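PDB 3LE2: serpin-ZX, which inhibits metacaspase-9, through cleavage of the serpin's own reactive center loop and covalent binding to the protease, and limits RD21A protease activity, and so helps control programmed cell death. Local coordinates for residues N32-P37 with H329-E334; D244-L249 with A366-L371. All coordinates share one frame; numbering follows the deposited sequence.

Interaction 1. Residues N32-P37 with H329-E334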
ATOM      1  N   ASN A  32       7.191  10.266  -7.388  1.00 25.01           N
ATOM      2  CA  ASN A  32       6.617   8.938  -7.285  1.00 29.78           C
ATOM      3  C   ASN A  32       5.967   8.764  -5.922  1.00 34.99           C
ATOM      4  O   ASN A  32       6.402   9.387  -4.949  1.00 32.69           O
ATOM      5  CB  ASN A  32       7.704   7.883  -7.482  1.00 26.55           C
ATOM      6  CG  ASN A  32       8.234   7.858  -8.892  1.00 30.13           C
ATOM      7  OD1 ASN A  32       7.510   8.167  -9.840  1.00 28.55           O
ATOM      8  ND2 ASN A  32       9.503   7.498  -9.045  1.00 31.61           N
ATOM      9  N   VAL A  33       4.933   7.926  -5.860  1.00 26.02           N
ATOM     10  CA  VAL A  33       4.270   7.592  -4.604  1.00 26.71           C
ATOM     11  C   VAL A  33       4.117   6.070  -4.466  1.00 32.21           C
ATOM     12  O   VAL A  33       3.835   5.384  -5.446  1.00 28.30           O
ATOM     13  CB  VAL A  33       2.847   8.200  -4.537  1.00 23.59           C
ATOM     14  CG1 VAL A  33       2.121   7.718  -3.274  1.00 21.76           C
ATOM     15  CG2 VAL A  33       2.887   9.701  -4.601  1.00 20.74           C
ATOM     16  N   ILE A  34       4.304   5.546  -3.259  1.00 28.54           N
ATOM     17  CA  ILE A  34       3.901   4.168  -2.943  1.00 22.43           C
ATOM     18  C   ILE A  34       3.520   4.152  -1.468  1.00 25.99           C
ATOM     19  O   ILE A  34       4.224   4.739  -0.658  1.00 24.93           O
ATOM     20  CB  ILE A  34       5.022   3.135  -3.211  1.00 26.17           C
ATOM     21  CG1 ILE A  34       4.494   1.706  -3.070  1.00 29.30           C
ATOM     22  CG2 ILE A  34       6.211   3.350  -2.276  1.00 28.18           C
ATOM     23  CD1 ILE A  34       3.542   1.282  -4.184  1.00 25.45           C
ATOM     24  N   PHE A  35       2.393   3.524  -1.122  1.00 30.40           N
ATOM     25  CA  PHE A  35       2.017   3.380   0.288  1.00 26.03           C
ATOM     26  C   PHE A  35       1.085   2.194   0.483  1.00 28.08           C
ATOM     27  O   PHE A  35       0.477   1.731  -0.461  1.00 28.34           O
ATOM     28  CB  PHE A  35       1.358   4.659   0.811  1.00 25.05           C
ATOM     29  CG  PHE A  35      -0.073   4.831   0.366  1.00 22.44           C
ATOM     30  CD1 PHE A  35      -0.366   5.354  -0.881  1.00 24.52           C
ATOM     31  CD2 PHE A  35      -1.116   4.476   1.202  1.00 21.64           C
ATOM     32  CE1 PHE A  35      -1.693   5.520  -1.307  1.00 26.34           C
ATOM     33  CE2 PHE A  35      -2.442   4.629   0.796  1.00 32.24           C
ATOM     34  CZ  PHE A  35      -2.735   5.151  -0.464  1.00 31.06           C
ATOM     35  N   SER A  36       0.969   1.710   1.714  1.00 25.51           N
ATOM     36  CA  SER A  36       0.119   0.565   1.991  1.00 29.87           C
ATOM     37  C   SER A  36      -1.171   0.951   2.724  1.00 33.51           C
ATOM     38  O   SER A  36      -1.150   1.254   3.917  1.00 31.75           O
ATOM     39  CB  SER A  36       0.889  -0.483   2.802  1.00 27.36           C
ATOM     40  OG  SER A  36       0.023  -1.509   3.244  1.00 22.86           O
ATOM     41  N   PRO A  37      -2.302   0.933   2.007  1.00 26.83           N
ATOM     42  CA  PRO A  37      -3.617   1.255   2.579  1.00 24.43           C
ATOM     43  C   PRO A  37      -3.988   0.274   3.691  1.00 28.01           C
ATOM     44  O   PRO A  37      -4.570   0.668   4.694  1.00 36.65           O
ATOM     45  CB  PRO A  37      -4.576   1.073   1.389  1.00 26.14           C
ATOM     46  CG  PRO A  37      -3.720   1.101   0.176  1.00 34.45           C
ATOM     47  CD  PRO A  37      -2.377   0.587   0.580  1.00 24.49           C
ATOM     48  N   HIS A 329       4.341   6.548   8.173  1.00 23.50           N
ATOM     49  CA  HIS A 329       4.271   5.362   7.321  1.00 28.22           C
ATOM     50  C   HIS A 329       5.377   5.335   6.277  1.00 27.81           C
ATOM     51  O   HIS A 329       5.705   6.349   5.659  1.00 27.70           O
ATOM     52  CB  HIS A 329       2.901   5.258   6.626  1.00 24.64           C
ATOM     53  CG  HIS A 329       2.780   4.090   5.692  1.00 28.59           C
ATOM     54  ND1 HIS A 329       2.733   2.782   6.134  1.00 34.88           N
ATOM     55  CD2 HIS A 329       2.683   4.032   4.340  1.00 29.17           C
ATOM     56  CE1 HIS A 329       2.629   1.972   5.095  1.00 34.59           C
ATOM     57  NE2 HIS A 329       2.591   2.703   3.996  1.00 34.11           N
ATOM     58  N   LYS A 330       5.938   4.153   6.074  1.00 25.12           N
ATOM     59  CA  LYS A 330       6.950   3.974   5.060  1.00 27.23           C
ATOM     60  C   LYS A 330       6.707   2.690   4.274  1.00 27.85           C
ATOM     61  O   LYS A 330       6.347   1.647   4.842  1.00 28.45           O
ATOM     62  CB  LYS A 330       8.344   3.946   5.694  1.00 30.27           C
ATOM     63  CG  LYS A 330       9.502   3.793   4.687  1.00 30.59           C
ATOM     64  CD  LYS A 330      10.038   5.137   4.210  1.00 39.37           C
ATOM     65  CE  LYS A 330      11.559   5.118   4.142  1.00 43.06           C
ATOM     66  NZ  LYS A 330      12.151   6.481   4.106  1.00 47.91           N
ATOM     67  N   ALA A 331       6.932   2.787   2.968  1.00 21.11           N
ATOM     68  CA  ALA A 331       6.762   1.695   2.046  1.00 25.56           C
ATOM     69  C   ALA A 331       7.836   1.802   0.973  1.00 31.65           C
ATOM     70  O   ALA A 331       8.381   2.880   0.733  1.00 28.88           O
ATOM     71  CB  ALA A 331       5.387   1.789   1.414  1.00 27.50           C
ATOM     72  N   CYS A 332       8.146   0.691   0.319  0.60 30.79           N
ATOM     73  CA  CYS A 332       9.040   0.744  -0.837  0.60 36.47           C
ATOM     74  C   CYS A 332       8.569  -0.251  -1.894  0.60 33.71           C
ATOM     75  O   CYS A 332       7.860  -1.207  -1.587  0.60 34.68           O
ATOM     76  CB  CYS A 332      10.481   0.436  -0.436  0.60 33.50           C
ATOM     77  SG  CYS A 332      10.665  -1.255   0.100  0.60 34.74           S
ATOM     78  N   ILE A 333       8.966  -0.017  -3.138  1.00 28.61           N
ATOM     79  CA  ILE A 333       8.532  -0.851  -4.248  1.00 31.80           C
ATOM     80  C   ILE A 333       9.660  -0.972  -5.249  1.00 32.61           C
ATOM     81  O   ILE A 333      10.561  -0.128  -5.306  1.00 28.44           O
ATOM     82  CB  ILE A 333       7.246  -0.322  -4.930  1.00 28.41           C
ATOM     83  CG1 ILE A 333       6.652  -1.390  -5.857  1.00 28.75           C
ATOM     84  CG2 ILE A 333       7.523   0.972  -5.685  1.00 25.47           C
ATOM     85  CD1 ILE A 333       6.190  -2.658  -5.139  1.00 29.71           C
ATOM     86  N   GLU A 334       9.628  -2.049  -6.016  1.00 33.85           N
ATOM     87  CA  GLU A 334      10.646  -2.270  -7.025  1.00 34.73           C
ATOM     88  C   GLU A 334      10.098  -3.118  -8.148  1.00 35.11           C
ATOM     89  O   GLU A 334       9.376  -4.091  -7.913  1.00 37.20           O
ATOM     90  CB  GLU A 334      11.857  -2.958  -6.421  1.00 34.29           C
ATOM     91  CG  GLU A 334      12.811  -3.477  -7.467  1.00 37.76           C
ATOM     92  CD  GLU A 334      14.068  -4.063  -6.858  1.00 48.51           C
ATOM     93  OE1 GLU A 334      14.014  -4.533  -5.698  1.00 54.01           O
ATOM     94  OE2 GLU A 334      15.111  -4.051  -7.548  1.00 55.91           O
TER
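H329 and S36 meet in the shutter region of the serpin fold, where strand 326-335 of the central A sheet passes the start of helix 37-49. The backbone N of S36 donates to H329 NE2 at 3.0 Å. The bond is nearly straight at 171°, though the donor lies tilted out of the imidazole plane. CG of H329 is anti to the backbone N (chi1 178°), which carries the ring across to S36. F35 CA sits at the ring edge, 3.8 Å from H329 NE2. On the other nitrogen, ND1 has a weak hydrogen bond with N171 of strand 167-176, so the imidazole spans from that strand to the helix start. S36 is the N-cap residue of the helix, and its OG bonds to S39 OG and L383 O. Beyond this bond the contact is mostly apolar. A331 CB packs 3.9 Å from F35 CA. I34 and I333 cross at about a right angle, with I34 CG1 3.9 Å from I333 CB. The two strands are not paired; they cross at 116°. Strand 33-35 pairs with strand 382-388, F35 turns to L19 and A20 of helix 5-25, and F284 of strand 277-289 touches both isoleucines.

Interaction 2. Residues D244-L249 with A366-L371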
ATOM      1  N   ASP A 244      -4.538   6.372 -21.807  1.00 26.19           N
ATOM      2  CA  ASP A 244      -4.151   6.481 -23.209  1.00 31.67           C
ATOM      3  C   ASP A 244      -3.283   7.722 -23.406  1.00 33.67           C
ATOM      4  O   ASP A 244      -2.272   7.672 -24.103  1.00 34.43           O
ATOM      5  CB  ASP A 244      -5.387   6.547 -24.117  1.00 30.62           C
ATOM      6  CG  ASP A 244      -6.199   5.251 -24.099  1.00 34.53           C
ATOM      7  OD1 ASP A 244      -5.707   4.242 -23.556  1.00 33.76           O
ATOM      8  OD2 ASP A 244      -7.326   5.240 -24.627  1.00 34.49           O
ATOM      9  N   ALA A 245      -3.681   8.831 -22.784  1.00 29.47           N
ATOM     10  CA  ALA A 245      -2.952  10.099 -22.915  1.00 35.35           C
ATOM     11  C   ALA A 245      -1.736  10.209 -21.972  1.00 34.22           C
ATOM     12  O   ALA A 245      -1.795   9.813 -20.801  1.00 32.02           O
ATOM     13  CB  ALA A 245      -3.906  11.290 -22.719  1.00 28.47           C
ATOM     14  N   ASN A 246      -0.640  10.756 -22.494  1.00 32.18           N
ATOM     15  CA  ASN A 246       0.588  10.920 -21.721  1.00 32.74           C
ATOM     16  C   ASN A 246       0.346  11.628 -20.382  1.00 27.87           C
ATOM     17  O   ASN A 246       0.954  11.298 -19.373  1.00 32.06           O
ATOM     18  CB  ASN A 246       1.649  11.668 -22.536  1.00 28.17           C
ATOM     19  CG  ASN A 246       2.264  10.814 -23.628  1.00 35.18           C
ATOM     20  OD1 ASN A 246       2.129   9.592 -23.637  1.00 40.33           O
ATOM     21  ND2 ASN A 246       2.950  11.459 -24.559  1.00 39.44           N
ATOM     22  N   ASN A 247      -0.564  12.589 -20.375  1.00 28.13           N
ATOM     23  CA  ASN A 247      -0.874  13.316 -19.158  1.00 33.90           C
ATOM     24  C   ASN A 247      -2.205  12.885 -18.552  1.00 33.93           C
ATOM     25  O   ASN A 247      -2.830  13.666 -17.838  1.00 38.03           O
ATOM     26  CB  ASN A 247      -0.915  14.823 -19.448  1.00 40.53           C
ATOM     27  CG  ASN A 247      -2.046  15.200 -20.394  1.00 46.12           C
ATOM     28  OD1 ASN A 247      -2.606  14.341 -21.074  1.00 51.66           O
ATOM     29  ND2 ASN A 247      -2.394  16.481 -20.433  1.00 48.80           N
ATOM     30  N   GLY A 248      -2.640  11.651 -18.825  1.00 30.31           N
ATOM     31  CA  GLY A 248      -3.985  11.252 -18.452  1.00 28.02           C
ATOM     32  C   GLY A 248      -4.153  10.822 -17.007  1.00 32.06           C
ATOM     33  O   GLY A 248      -5.279  10.587 -16.546  1.00 32.37           O
ATOM     34  N   LEU A 249      -3.039  10.715 -16.289  1.00 27.83           N
ATOM     35  CA  LEU A 249      -3.057  10.099 -14.968  1.00 27.20           C
ATOM     36  C   LEU A 249      -4.117  10.693 -14.053  1.00 25.25           C
ATOM     37  O   LEU A 249      -4.921   9.976 -13.467  1.00 27.98           O
ATOM     38  CB  LEU A 249      -1.673  10.168 -14.290  1.00 36.79           C
ATOM     39  CG  LEU A 249      -1.517   9.289 -13.037  1.00 30.90           C
ATOM     40  CD1 LEU A 249      -2.052   7.900 -13.338  1.00 30.12           C
ATOM     41  CD2 LEU A 249      -0.071   9.197 -12.589  1.00 24.98           C
ATOM     42  N   ALA A 366       4.207   1.466 -21.533  1.00 28.62           N
ATOM     43  CA  ALA A 366       4.069   2.344 -20.384  1.00 30.31           C
ATOM     44  C   ALA A 366       5.178   3.387 -20.379  1.00 35.71           C
ATOM     45  O   ALA A 366       6.012   3.430 -19.471  1.00 33.39           O
ATOM     46  CB  ALA A 366       4.088   1.535 -19.104  1.00 27.19           C
ATOM     47  N   ASP A 367       5.186   4.223 -21.408  1.00 34.02           N
ATOM     48  CA  ASP A 367       6.204   5.243 -21.543  1.00 30.94           C
ATOM     49  C   ASP A 367       5.695   6.571 -21.016  1.00 31.96           C
ATOM     50  O   ASP A 367       6.158   7.632 -21.427  1.00 29.06           O
ATOM     51  CB  ASP A 367       6.609   5.379 -23.007  1.00 31.02           C
ATOM     52  CG  ASP A 367       5.466   5.841 -23.880  1.00 37.88           C
ATOM     53  OD1 ASP A 367       4.320   5.914 -23.386  1.00 35.09           O
ATOM     54  OD2 ASP A 367       5.708   6.134 -25.066  1.00 39.73           O
ATOM     55  N   HIS A 368       4.721   6.509 -20.116  1.00 32.86           N
ATOM     56  CA  HIS A 368       4.212   7.705 -19.462  1.00 29.87           C
ATOM     57  C   HIS A 368       3.573   7.290 -18.140  1.00 30.35           C
ATOM     58  O   HIS A 368       3.440   6.100 -17.880  1.00 28.25           O
ATOM     59  CB  HIS A 368       3.236   8.454 -20.370  1.00 29.64           C
ATOM     60  CG  HIS A 368       2.146   7.595 -20.924  1.00 34.50           C
ATOM     61  ND1 HIS A 368       2.355   6.698 -21.952  1.00 35.22           N
ATOM     62  CD2 HIS A 368       0.831   7.505 -20.607  1.00 35.34           C
ATOM     63  CE1 HIS A 368       1.220   6.085 -22.239  1.00 25.16           C
ATOM     64  NE2 HIS A 368       0.279   6.557 -21.439  1.00 29.60           N
ATOM     65  N   PRO A 369       3.221   8.264 -17.283  1.00 30.97           N
ATOM     66  CA  PRO A 369       2.747   7.948 -15.926  1.00 31.62           C
ATOM     67  C   PRO A 369       1.524   7.036 -15.840  1.00 29.41           C
ATOM     68  O   PRO A 369       0.548   7.191 -16.570  1.00 29.41           O
ATOM     69  CB  PRO A 369       2.442   9.324 -15.335  1.00 24.37           C
ATOM     70  CG  PRO A 369       3.434  10.213 -16.026  1.00 31.13           C
ATOM     71  CD  PRO A 369       3.463   9.705 -17.448  1.00 26.73           C
ATOM     72  N   PHE A 370       1.601   6.091 -14.911  1.00 30.95           N
ATOM     73  CA  PHE A 370       0.561   5.103 -14.705  1.00 30.51           C
ATOM     74  C   PHE A 370       0.359   4.887 -13.215  1.00 32.51           C
ATOM     75  O   PHE A 370       1.227   5.245 -12.413  1.00 27.31           O
ATOM     76  CB  PHE A 370       0.926   3.783 -15.396  1.00 28.59           C
ATOM     77  CG  PHE A 370       2.328   3.275 -15.089  1.00 24.93           C
ATOM     78  CD1 PHE A 370       3.410   3.665 -15.867  1.00 24.07           C
ATOM     79  CD2 PHE A 370       2.546   2.360 -14.071  1.00 22.34           C
ATOM     80  CE1 PHE A 370       4.704   3.187 -15.610  1.00 24.78           C
ATOM     81  CE2 PHE A 370       3.838   1.873 -13.804  1.00 25.19           C
ATOM     82  CZ  PHE A 370       4.918   2.286 -14.582  1.00 23.14           C
ATOM     83  N   LEU A 371      -0.794   4.330 -12.850  1.00 25.75           N
ATOM     84  CA  LEU A 371      -1.042   3.954 -11.470  1.00 23.53           C
ATOM     85  C   LEU A 371      -0.589   2.537 -11.241  1.00 25.21           C
ATOM     86  O   LEU A 371      -0.446   1.760 -12.183  1.00 24.64           O
ATOM     87  CB  LEU A 371      -2.524   4.047 -11.113  1.00 21.13           C
ATOM     88  CG  LEU A 371      -3.085   5.445 -10.909  1.00 40.81           C
ATOM     89  CD1 LEU A 371      -4.580   5.366 -10.677  1.00 35.89           C
ATOM     90  CD2 LEU A 371      -2.369   6.135  -9.738  1.00 30.66           C
TER
HETATM   91  O   HOH W   1      -0.450   9.676 -17.320  1.00 30.36           O
HETATM   92  O   HOH W   2       3.186   7.749 -25.760  1.00 56.97           O
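N246 and H368 cross at about a right angle, amide against imidazole, with the two planes 52° apart. N246 OD1 stands 3.2 Å above one face of the ring, offset toward its rim. It is 3.4 Å from H368 ND1, but the angle is too poor for a hydrogen bond. That N-H instead goes to the neighbouring D367 OD1, at 2.6 Å and in the ring plane. The carboxylate oxygen is met nearly along its C-O axis. On the far side of the ring, H368 NE2 bonds to the carbonyl O of P243. Carboxylate and carbonyl thus fix the rotation of the imidazole, and two such acceptors would favour its charged form. With chi1 at 52°, CG of H368 lies between the backbone N and the carbonyl carbon, and the ring reaches the turn. H368 CD2 comes 3.5 Å from A245 O, the oxygen that closes the type I turn by accepting from G248 N.

L249 makes the apolar half of the contact. Its two methyls divide the work: L249 CD2 lies 3.7 Å from P369 CB, and L249 CD1 lies 3.6 Å from L371 CG. Between the halves, a water donates to N246 O and P369 O and accepts a weak bond from L249 N.

The contact fastens the turn before helix 249-258 to the start of strand 370-376 in the serpin B sheet, between strands 236-243 and 382-388. Q387 of the latter touches both leucines, while F370 points away from the turn, its ring meeting F240 and touching P280 and F282.

Overall arrangement
From the N terminus the chain runs through 32-37, 244-249, 329-334 and 366-371, in that order. Interaction 1 closes a loop of 291 residues and interaction 2 one of 116. Neither loop nests in the other: the second opens before the first closes, so the two cross. Interaction 1 lies near the centre of the chain and ties the start of helix 37-49 to the A sheet. Interaction 2 lies farther out and ties the turn before helix 249-258 to the entry of strand 370-376. Their centres are 19 Å apart and they do not touch. Strand 382-388 links them, pairing with strand 33-35 and with strand 370-376.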